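PDB 5XHX: helix-turn-helix transcriptional regulator from Pseudomonas aeruginosa, which probably binds DNA as a LuxR-type transcriptional regulator, the piece described here being its ligand-binding domain, which precedes the DNA-binding region. Local coordinates for residues A[86-90]-A[100-106]. Coordinates in Å, arbitrary orientation, origin at the centre of the assembly. Residue numbers count along the deposited sequence, not the author numbering.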
# COMPACT_ATOMS: atom_id res chain seq x y z
N PRO A 86 -3.15 25.36 -15.42
CA PRO A 86 -3.17 25.86 -14.03
C PRO A 86 -2.64 24.85 -13.02
O PRO A 86 -2.09 25.25 -11.98
CB PRO A 86 -4.65 26.21 -13.79
CG PRO A 86 -5.42 25.55 -14.89
CD PRO A 86 -4.47 25.41 -16.07
N PHE A 87 -2.74 23.56 -13.31
CA PHE A 87 -2.24 22.56 -12.37
C PHE A 87 -0.72 22.45 -12.42
O PHE A 87 -0.10 22.09 -11.40
CB PHE A 87 -2.90 21.21 -12.64
CG PHE A 87 -4.33 21.17 -12.16
CD1 PHE A 87 -4.61 20.91 -10.83
CD2 PHE A 87 -5.39 21.43 -13.03
CE1 PHE A 87 -5.93 20.88 -10.37
CE2 PHE A 87 -6.72 21.42 -12.56
CZ PHE A 87 -6.98 21.13 -11.23
N TYR A 88 -0.09 22.76 -13.56
CA TYR A 88 1.37 22.86 -13.55
C TYR A 88 1.82 24.07 -12.74
O TYR A 88 2.75 23.98 -11.94
CB TYR A 88 1.93 22.96 -14.97
CG TYR A 88 3.34 23.52 -14.96
CD1 TYR A 88 4.41 22.73 -14.52
CD2 TYR A 88 3.60 24.83 -15.32
CE1 TYR A 88 5.71 23.22 -14.50
CE2 TYR A 88 4.92 25.34 -15.30
CZ TYR A 88 5.96 24.52 -14.88
OH TYR A 88 7.26 24.97 -14.84
N GLN A 89 1.16 25.21 -12.94
CA GLN A 89 1.58 26.43 -12.25
C GLN A 89 1.45 26.29 -10.73
O GLN A 89 2.31 26.77 -9.98
CB GLN A 89 0.78 27.62 -12.78
CG GLN A 89 1.12 28.02 -14.24
CD GLN A 89 2.57 28.54 -14.45
OE1 GLN A 89 3.25 28.94 -13.49
NE2 GLN A 89 3.02 28.55 -15.71
N VAL A 90 0.38 25.64 -10.26
CA VAL A 90 0.22 25.45 -8.82
C VAL A 90 1.30 24.52 -8.27
O VAL A 90 1.73 24.66 -7.11
CB VAL A 90 -1.22 24.95 -8.51
CG1 VAL A 90 -1.29 23.43 -8.58
CG2 VAL A 90 -1.71 25.46 -7.15
N PHE A 100 -5.95 19.90 -5.12
CA PHE A 100 -6.33 21.14 -5.78
C PHE A 100 -7.55 20.92 -6.66
O PHE A 100 -7.65 19.93 -7.37
CB PHE A 100 -5.14 21.71 -6.58
CG PHE A 100 -3.98 22.13 -5.71
CD1 PHE A 100 -4.00 23.35 -5.03
CD2 PHE A 100 -2.89 21.31 -5.54
CE1 PHE A 100 -2.94 23.74 -4.21
CE2 PHE A 100 -1.82 21.69 -4.72
CZ PHE A 100 -1.84 22.90 -4.07
N HIS A 101 -8.48 21.88 -6.61
CA HIS A 101 -9.70 21.90 -7.41
C HIS A 101 -9.61 23.05 -8.40
O HIS A 101 -9.26 24.18 -8.03
CB HIS A 101 -10.93 22.06 -6.50
CG HIS A 101 -12.24 21.82 -7.19
ND1 HIS A 101 -13.44 22.20 -6.64
CD2 HIS A 101 -12.53 21.24 -8.38
CE1 HIS A 101 -14.43 21.87 -7.46
NE2 HIS A 101 -13.90 21.28 -8.52
N LEU A 102 -9.92 22.76 -9.67
CA LEU A 102 -9.74 23.70 -10.78
C LEU A 102 -10.15 25.14 -10.46
O LEU A 102 -9.34 26.07 -10.59
CB LEU A 102 -10.53 23.19 -11.99
CG LEU A 102 -10.46 24.12 -13.21
CD1 LEU A 102 -9.01 24.17 -13.76
CD2 LEU A 102 -11.44 23.68 -14.28
N ALA A 103 -11.39 25.33 -10.01
CA ALA A 103 -11.92 26.68 -9.79
C ALA A 103 -11.08 27.50 -8.81
O ALA A 103 -11.04 28.73 -8.91
CB ALA A 103 -13.36 26.61 -9.29
N ASP A 104 -10.40 26.84 -7.87
CA ASP A 104 -9.61 27.56 -6.87
C ASP A 104 -8.25 28.07 -7.39
O ASP A 104 -7.62 28.88 -6.72
CB ASP A 104 -9.36 26.67 -5.64
CG ASP A 104 -10.64 26.33 -4.87
OD1 ASP A 104 -11.59 27.14 -4.89
OD2 ASP A 104 -10.69 25.26 -4.24
N ILE A 105 -7.79 27.62 -8.56
CA ILE A 105 -6.40 27.84 -8.98
C ILE A 105 -6.27 28.50 -10.34
O ILE A 105 -5.14 28.72 -10.80
CB ILE A 105 -5.60 26.52 -8.97
CG1 ILE A 105 -6.08 25.60 -10.10
CG2 ILE A 105 -5.67 25.85 -7.58
CD1 ILE A 105 -5.21 24.36 -10.30
N VAL A 106 -7.35 28.79 -11.03
CA VAL A 106 -7.23 29.39 -12.35
C VAL A 106 -6.93 30.89 -12.24
O VAL A 106 -7.27 31.56 -11.25
CB VAL A 106 -8.51 29.14 -13.17
CG1 VAL A 106 -8.57 27.70 -13.61
CG2 VAL A 106 -9.76 29.50 -12.37
O HOH W 1 -2.43 27.92 -10.89
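Residues 86-90 form the opening turn of helix 86-92, closed by Val90 N to Pro86 O at 3.0 Å, while residues 100-106 leave an edge strand and coil into a short, weakly bonded helical turn. The backbones come nearest at Pro86 and Val106, whose CA atoms lie 5.6 Å apart. A water spans the gap, donating to Pro86 O at 2.9 Å and to Ile105 O at 2.8 Å, so a polar bridge links two carbonyls that cannot bond to each other.

The side chains meet mainly by apolar packing. Ile105 lies in the middle, touching Pro86, Phe87 and Val90: its branched side chain, extended at chi2, carries CD1 over the face of the Phe87 ring, a CH-pi contact 3.5 Å from the centroid and 4.0 Å from Pro86 CB, while Ile105 CG2 meets Val90 CG2 at 4.0 Å. The flat Phe87 ring reaches the strand end, its edge in van der Waals contact with a backbone carbonyl (CE1 to Phe100 O, 3.6 Å) and CE2 3.8 Å from Leu102 CD1. One turn on, compact Val90 places CG2 over the Phe100 ring, 3.9 Å from its centroid, in a second CH-pi contact. Proline suits the first turn of a helix, where its missing amide proton costs no helical bond; here its CG packs 4.0 Å from both Leu102 CD1 and Val106 CG1.

Phe100 and Leu102 pair through their backbones with Gln130 and Glu128 of strand 127-134, and Phe87 also touches those two residues. The contact thus packs a helix against the edge strand and following turn of the antiparallel sheet, within the alpha/beta ligand-binding domain of this LuxR-type regulator.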